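PDB 4OUA: proteolytically activated form of PPO4 Tyrosinase from Agaricus bisporus var. bisporus H97, which catalyses the copper-dependent o-hydroxylation of monophenols and the oxidation of the resulting o-diphenols to o-quinones, the first step of melanin synthesis. Local coordinates for residues I108-T113 and E118-A123; L35-D40 and Q102-G107. One frame throughout, in Å; residues are numbered along the deposited sequence.

Contact 1: residues I108-T113 and E118-A123. With TEW (6-tungstotellurate(VI)), chain G.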
loop_
_atom_site.group_PDB
_atom_site.type_symbol
_atom_site.label_atom_id
_atom_site.label_comp_id
_atom_site.label_asym_id
_atom_site.label_seq_id
_atom_site.Cartn_x
_atom_site.Cartn_y
_atom_site.Cartn_z
ATOM N N ILE A 108 -6.323 -20.727 -3.475
ATOM C CA ILE A 108 -7.760 -20.500 -3.410
ATOM C C ILE A 108 -8.434 -20.943 -4.702
ATOM O O ILE A 108 -9.492 -21.571 -4.678
ATOM C CB ILE A 108 -8.087 -19.018 -3.153
ATOM C CG1 ILE A 108 -7.542 -18.579 -1.792
ATOM C CG2 ILE A 108 -9.587 -18.784 -3.234
ATOM C CD1 ILE A 108 -8.080 -19.382 -0.629
ATOM N N ALA A 109 -7.803 -20.620 -5.827
ATOM C CA ALA A 109 -8.363 -20.910 -7.144
ATOM C C ALA A 109 -8.414 -22.407 -7.437
ATOM O O ALA A 109 -9.043 -22.834 -8.405
ATOM C CB ALA A 109 -7.562 -20.196 -8.219
ATOM N N LYS A 110 -7.747 -23.198 -6.601
ATOM C CA LYS A 110 -7.732 -24.648 -6.763
ATOM C C LYS A 110 -8.863 -25.304 -5.979
ATOM O O LYS A 110 -9.189 -26.469 -6.203
ATOM C CB LYS A 110 -6.386 -25.228 -6.323
ATOM C CG LYS A 110 -5.195 -24.639 -7.057
ATOM C CD LYS A 110 -5.413 -24.662 -8.563
ATOM C CE LYS A 110 -4.324 -23.892 -9.294
ATOM N NZ LYS A 110 -4.600 -23.804 -10.755
ATOM N N LYS A 111 -9.457 -24.552 -5.059
ATOM C CA LYS A 111 -10.552 -25.064 -4.243
ATOM C C LYS A 111 -11.883 -24.986 -4.984
ATOM O O LYS A 111 -12.860 -25.621 -4.589
ATOM C CB LYS A 111 -10.646 -24.295 -2.923
ATOM C CG LYS A 111 -9.419 -24.417 -2.039
ATOM C CD LYS A 111 -9.635 -23.719 -0.705
ATOM C CE LYS A 111 -8.379 -23.760 0.148
ATOM N NZ LYS A 111 -7.234 -23.087 -0.528
ATOM N N PHE A 112 -11.919 -24.199 -6.052
ATOM C CA PHE A 112 -13.126 -24.081 -6.859
ATOM C C PHE A 112 -13.384 -25.382 -7.608
ATOM O O PHE A 112 -12.461 -25.992 -8.149
ATOM C CB PHE A 112 -13.015 -22.910 -7.836
ATOM C CG PHE A 112 -13.122 -21.563 -7.181
ATOM C CD1 PHE A 112 -11.993 -20.909 -6.717
ATOM C CD2 PHE A 112 -14.355 -20.951 -7.027
ATOM C CE1 PHE A 112 -12.090 -19.669 -6.111
ATOM C CE2 PHE A 112 -14.458 -19.712 -6.422
ATOM C CZ PHE A 112 -13.323 -19.069 -5.964
ATOM N N THR A 113 -14.643 -25.804 -7.630
ATOM C CA THR A 113 -15.020 -27.064 -8.260
ATOM C C THR A 113 -15.368 -26.867 -9.730
ATOM O O THR A 113 -15.304 -27.802 -10.528
ATOM C CB THR A 113 -16.216 -27.712 -7.543
ATOM O OG1 THR A 113 -15.951 -27.781 -6.137
ATOM C CG2 THR A 113 -16.466 -29.112 -8.081
ATOM N N GLU A 118 -10.541 -20.570 -15.274
ATOM C CA GLU A 118 -10.853 -19.148 -15.181
ATOM C C GLU A 118 -10.532 -18.588 -13.799
ATOM O O GLU A 118 -10.149 -17.427 -13.670
ATOM C CB GLU A 118 -12.322 -18.893 -15.526
ATOM C CG GLU A 118 -12.601 -18.835 -17.023
ATOM C CD GLU A 118 -14.017 -18.390 -17.338
ATOM O OE1 GLU A 118 -14.883 -18.469 -16.441
ATOM O OE2 GLU A 118 -14.260 -17.955 -18.484
ATOM N N TRP A 119 -10.686 -19.412 -12.768
ATOM C CA TRP A 119 -10.293 -19.007 -11.425
ATOM C C TRP A 119 -8.773 -19.019 -11.311
ATOM O O TRP A 119 -8.188 -18.216 -10.585
ATOM C CB TRP A 119 -10.923 -19.918 -10.367
ATOM C CG TRP A 119 -12.384 -19.664 -10.174
ATOM C CD1 TRP A 119 -13.418 -20.429 -10.628
ATOM C CD2 TRP A 119 -12.977 -18.554 -9.493
ATOM N NE1 TRP A 119 -14.617 -19.869 -10.265
ATOM C CE2 TRP A 119 -14.374 -18.714 -9.568
ATOM C CE3 TRP A 119 -12.462 -17.440 -8.822
ATOM C CZ2 TRP A 119 -15.263 -17.805 -8.997
ATOM C CZ3 TRP A 119 -13.345 -16.537 -8.258
ATOM C CH2 TRP A 119 -14.730 -16.726 -8.347
ATOM N N ALA A 120 -8.139 -19.932 -12.037
ATOM C CA ALA A 120 -6.686 -20.007 -12.059
ATOM C C ALA A 120 -6.102 -18.814 -12.807
ATOM O O ALA A 120 -5.069 -18.271 -12.418
ATOM C CB ALA A 120 -6.231 -21.308 -12.693
ATOM N N GLN A 121 -6.774 -18.406 -13.879
ATOM C CA GLN A 121 -6.331 -17.270 -14.677
ATOM C C GLN A 121 -6.569 -15.956 -13.941
ATOM O O GLN A 121 -5.761 -15.032 -14.024
ATOM C CB GLN A 121 -7.044 -17.248 -16.029
ATOM C CG GLN A 121 -6.610 -16.111 -16.938
ATOM C CD GLN A 121 -5.146 -16.204 -17.323
ATOM O OE1 GLN A 121 -4.756 -17.055 -18.121
ATOM N NE2 GLN A 121 -4.327 -15.328 -16.752
ATOM N N ALA A 122 -7.686 -15.881 -13.224
ATOM C CA ALA A 122 -8.026 -14.691 -12.454
ATOM C C ALA A 122 -6.989 -14.439 -11.366
ATOM O O ALA A 122 -6.621 -13.296 -11.098
ATOM C CB ALA A 122 -9.415 -14.828 -11.846
ATOM N N ALA A 123 -6.522 -15.516 -10.743
ATOM C CA ALA A 123 -5.482 -15.420 -9.727
ATOM C C ALA A 123 -4.184 -14.933 -10.353
ATOM O O ALA A 123 -3.432 -14.170 -9.745
ATOM C CB ALA A 123 -5.277 -16.764 -9.044
HETATM O O1 TEW G . -16.820 -23.638 -16.930
HETATM O O2 TEW G . -17.048 -26.005 -17.945
HETATM O O3 TEW G . -17.727 -23.531 -19.325
HETATM O O4 TEW G . -18.798 -25.408 -16.232
HETATM O O5 TEW G . -19.703 -25.371 -18.937
HETATM O O6 TEW G . -19.654 -23.115 -17.377
HETATM O O7 TEW G . -15.105 -24.073 -18.819
HETATM O O8 TEW G . -17.488 -21.057 -18.026
HETATM O O9 TEW G . -15.936 -21.645 -20.235
HETATM O O10 TEW G . -14.848 -21.791 -17.675
HETATM O O11 TEW G . -14.365 -26.523 -17.499
HETATM O O12 TEW G . -13.999 -24.197 -16.450
HETATM O O13 TEW G . -15.977 -25.881 -15.534
HETATM O O14 TEW G . -16.302 -28.227 -16.366
HETATM O O15 TEW G . -18.955 -28.051 -17.026
HETATM O O16 TEW G . -18.210 -27.394 -14.463
HETATM O O17 TEW G . -12.406 -24.553 -18.386
HETATM O O18 TEW G . -12.142 -22.058 -17.085
HETATM O O19 TEW G . -12.977 -22.273 -19.697
HETATM O O20 TEW G . -13.142 -26.507 -15.256
HETATM O O21 TEW G . -11.175 -24.914 -15.929
HETATM O O22 TEW G . -11.554 -27.079 -17.570
HETATM O O23 TEW G . -13.729 -29.032 -16.147
HETATM O O31 TEW G . -14.984 -28.061 -13.891
HETATM TE TE1 TEW G . -15.549 -25.047 -17.212
HETATM W W1 TEW G . -18.685 -24.432 -17.900
HETATM W W2 TEW G . -16.415 -22.255 -18.696
HETATM W W3 TEW G . -17.831 -27.107 -16.128
HETATM W W4 TEW G . -13.302 -22.833 -18.090
HETATM W W5 TEW G . -12.370 -25.744 -16.865
HETATM W W6 TEW G . -14.648 -27.681 -15.538
#

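Contact 2: residues L35-D40 and Q102-G107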
loop_
_atom_site.group_PDB
_atom_site.type_symbol
_atom_site.label_atom_id
_atom_site.label_comp_id
_atom_site.label_asym_id
_atom_site.label_seq_id
_atom_site.Cartn_x
_atom_site.Cartn_y
_atom_site.Cartn_z
ATOM N N LEU A 35 -7.090 -12.796 1.290
ATOM C CA LEU A 35 -6.821 -11.866 2.380
ATOM C C LEU A 35 -7.166 -12.493 3.729
ATOM O O LEU A 35 -6.441 -12.323 4.710
ATOM C CB LEU A 35 -7.600 -10.565 2.179
ATOM C CG LEU A 35 -7.365 -9.469 3.215
ATOM C CD1 LEU A 35 -5.886 -9.141 3.322
ATOM C CD2 LEU A 35 -8.165 -8.231 2.855
ATOM N N GLN A 36 -8.277 -13.221 3.772
ATOM C CA GLN A 36 -8.659 -13.943 4.975
ATOM C C GLN A 36 -7.660 -15.064 5.245
ATOM O O GLN A 36 -7.358 -15.383 6.392
ATOM C CB GLN A 36 -10.078 -14.505 4.839
ATOM C CG GLN A 36 -10.592 -15.224 6.077
ATOM C CD GLN A 36 -10.926 -14.273 7.208
ATOM O OE1 GLN A 36 -11.737 -13.359 7.048
ATOM N NE2 GLN A 36 -10.300 -14.480 8.361
ATOM N N ALA A 37 -7.140 -15.648 4.171
ATOM C CA ALA A 37 -6.207 -16.762 4.276
ATOM C C ALA A 37 -4.894 -16.348 4.935
ATOM O O ALA A 37 -4.368 -17.061 5.789
ATOM C CB ALA A 37 -5.942 -17.352 2.900
ATOM N N ILE A 38 -4.366 -15.196 4.535
ATOM C CA ILE A 38 -3.094 -14.720 5.066
ATOM C C ILE A 38 -3.269 -14.068 6.436
ATOM O O ILE A 38 -2.315 -13.960 7.207
ATOM C CB ILE A 38 -2.417 -13.721 4.106
ATOM C CG1 ILE A 38 -3.282 -12.473 3.926
ATOM C CG2 ILE A 38 -2.143 -14.378 2.763
ATOM C CD1 ILE A 38 -2.660 -11.428 3.026
ATOM N N GLN A 39 -4.489 -13.633 6.736
ATOM C CA GLN A 39 -4.793 -13.083 8.052
ATOM C C GLN A 39 -4.922 -14.202 9.081
ATOM O O GLN A 39 -4.674 -13.999 10.269
ATOM C CB GLN A 39 -6.079 -12.254 8.019
ATOM C CG GLN A 39 -5.952 -10.921 7.303
ATOM C CD GLN A 39 -7.220 -10.089 7.401
ATOM O OE1 GLN A 39 -8.237 -10.547 7.926
ATOM N NE2 GLN A 39 -7.162 -8.859 6.900
ATOM N N ASP A 40 -5.309 -15.384 8.612
ATOM C CA ASP A 40 -5.514 -16.524 9.497
ATOM C C ASP A 40 -4.249 -17.365 9.646
ATOM O O ASP A 40 -4.215 -18.304 10.439
ATOM C CB ASP A 40 -6.666 -17.393 8.987
ATOM C CG ASP A 40 -8.003 -16.676 9.038
ATOM O OD1 ASP A 40 -8.190 -15.819 9.928
ATOM O OD2 ASP A 40 -8.870 -16.967 8.187
ATOM N N GLN A 102 -1.079 -12.940 -3.908
ATOM C CA GLN A 102 -1.440 -13.718 -5.086
ATOM C C GLN A 102 -1.213 -15.204 -4.835
ATOM O O GLN A 102 -2.030 -16.042 -5.221
ATOM C CB GLN A 102 -0.638 -13.273 -6.310
ATOM C CG GLN A 102 -1.043 -13.992 -7.591
ATOM C CD GLN A 102 -0.003 -13.884 -8.689
ATOM O OE1 GLN A 102 1.198 -13.947 -8.431
ATOM N NE2 GLN A 102 -0.463 -13.725 -9.925
ATOM N N GLU A 103 -0.093 -15.518 -4.189
ATOM C CA GLU A 103 0.278 -16.899 -3.904
ATOM C C GLU A 103 -0.830 -17.607 -3.134
ATOM O O GLU A 103 -1.124 -18.775 -3.380
ATOM C CB GLU A 103 1.589 -16.950 -3.118
ATOM C CG GLU A 103 2.208 -18.336 -3.024
ATOM C CD GLU A 103 3.593 -18.315 -2.400
ATOM O OE1 GLU A 103 4.480 -19.042 -2.895
ATOM O OE2 GLU A 103 3.795 -17.573 -1.414
ATOM N N ALA A 104 -1.447 -16.886 -2.205
ATOM C CA ALA A 104 -2.578 -17.417 -1.460
ATOM C C ALA A 104 -3.787 -17.569 -2.377
ATOM O O ALA A 104 -4.579 -18.499 -2.230
ATOM C CB ALA A 104 -2.910 -16.515 -0.280
ATOM N N ALA A 105 -3.914 -16.649 -3.330
ATOM C CA ALA A 105 -5.042 -16.645 -4.254
ATOM C C ALA A 105 -4.960 -17.805 -5.240
ATOM O O ALA A 105 -5.973 -18.235 -5.790
ATOM C CB ALA A 105 -5.111 -15.322 -4.998
ATOM N N LYS A 106 -3.750 -18.307 -5.465
ATOM C CA LYS A 106 -3.556 -19.463 -6.335
ATOM C C LYS A 106 -4.114 -20.723 -5.686
ATOM O O LYS A 106 -4.811 -21.508 -6.328
ATOM C CB LYS A 106 -2.075 -19.651 -6.665
ATOM C CG LYS A 106 -1.521 -18.637 -7.646
ATOM C CD LYS A 106 -0.046 -18.882 -7.910
ATOM C CE LYS A 106 0.493 -17.931 -8.966
ATOM N NZ LYS A 106 1.951 -18.128 -9.190
ATOM N N GLY A 107 -3.796 -20.912 -4.408
ATOM C CA GLY A 107 -4.308 -22.038 -3.655
ATOM C C GLY A 107 -5.813 -21.953 -3.517
ATOM O O GLY A 107 -6.503 -22.970 -3.452
#

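Contact 1: residues I108-T113 and E118-A123
The link between consecutive helices 86-109 and 116-125 is closed by Phe112 laid flat on Trp119. The two rings form a face-to-face stack: the phenyl ring and the five-membered ring of the indole have centroids 3.6 Å apart and planes only 9° from parallel. The phenyl also reaches over the six-membered part of the indole, with Phe112 CE2 3.3 Å from Trp119 CZ2. Both side chains leave the backbone with CG anti to the carbonyl carbon (chi1 -73° for Phe112, -74° for Trp119), which sets each CG beside its own backbone N, and the two ring faces meet. Phe112 CB adds a CH-pi contact over the five-membered ring. At the backbone end of the stack, Ala109 CB packs against Trp119 CB at 4.0 Å and Ala123 CB at 4.2 Å, so small methyls let the helices come close. Lys110, bent at chi2, brings NZ back to 3.6 Å from Ala120 CB on the solvent-exposed side. Were Trp119 an alanine, the Phe112 ring would probably lose the indole over one face, and a gap would be likely to open between the helices. Lys26 of helix 25-39 makes a cation-pi contact with Trp119, and the Tyr154 ring meets Phe112. At the outer end, the backbone N of Glu118 donates a hydrogen bond to O18 of the tungstotellurate (2.8 Å), an anion also held by the backbone N of Lys117 and the His115 side chain. The whole is a face-to-face aromatic stack packing the connection between two consecutive helices of the tyrosinase central domain.

Contact 2: residues L35-D40 and Q102-G107
Ile38 and Ala104 make the close part of this contact, Ile38 CG2 lying 3.8 Å from Ala104 CB where helix 25-39 runs beside helix 86-109. The branch that touches is the short one: CG2 stands anti to the carbonyl carbon and reaches the Ala104 methyl, while CG1 sits between the backbone N and the carbonyl carbon (chi1 63°). Ile38 is buried and its wider surroundings are apolar too, since its side chain also touches Tyr97 and Leu101 of helix 86-109 and Phe49 of helix 49-54. On the other helix, Ala104 packs on Ala34 as well, so its methyl is shared by successive turns of helix 25-39. One residue before Ile38 the fit slackens. Ala37 CB meets Ala104 CB at 4.5 Å, methyl to methyl, although these two residues have the nearest CA atoms, 6.8 Å apart; both are partly exposed, and Asp40 is exposed. Little surface is buried in all, 79 Å² summed over both segments. On helix 25-39, Gln36 NE2 donates to Asp40 OD2 at 2.9 Å, on the syn side of the carboxylate, with the acceptor 8° from the amide plane and the N-H...O angle 159°; a second, weak bond goes to Asp40 OD1. This ties Gln36 to Asp40, four residues on, without reaching the neighbouring helix. No hydrogen bond or salt bridge joins the segments, so their direct association rests on small apolar groups fitted together, with no polar pair across the two segments to fix the register.

Helix 86-109 serves both contacts: contact 2 sets its C-terminal part beside helix 25-39, and contact 1 joins its final residues and those that follow to helix 116-125. Contact 1 is mostly buried and joins neighbours in sequence, yet its centre lies farther from the chain centre, about 24 Å against about 17 Å for contact 2, and its outer end meets a bound anion. Contact 2 is partly buried, spans 62 residues and is much smaller. Aromatic stacking dominates the first; the second relies on aliphatic groups alone. The two touch directly, where Gln102 NE2 probably hydrogen-bonds Ala123 O at 3.0 Å and Ala123 CB packs on Ala105 O.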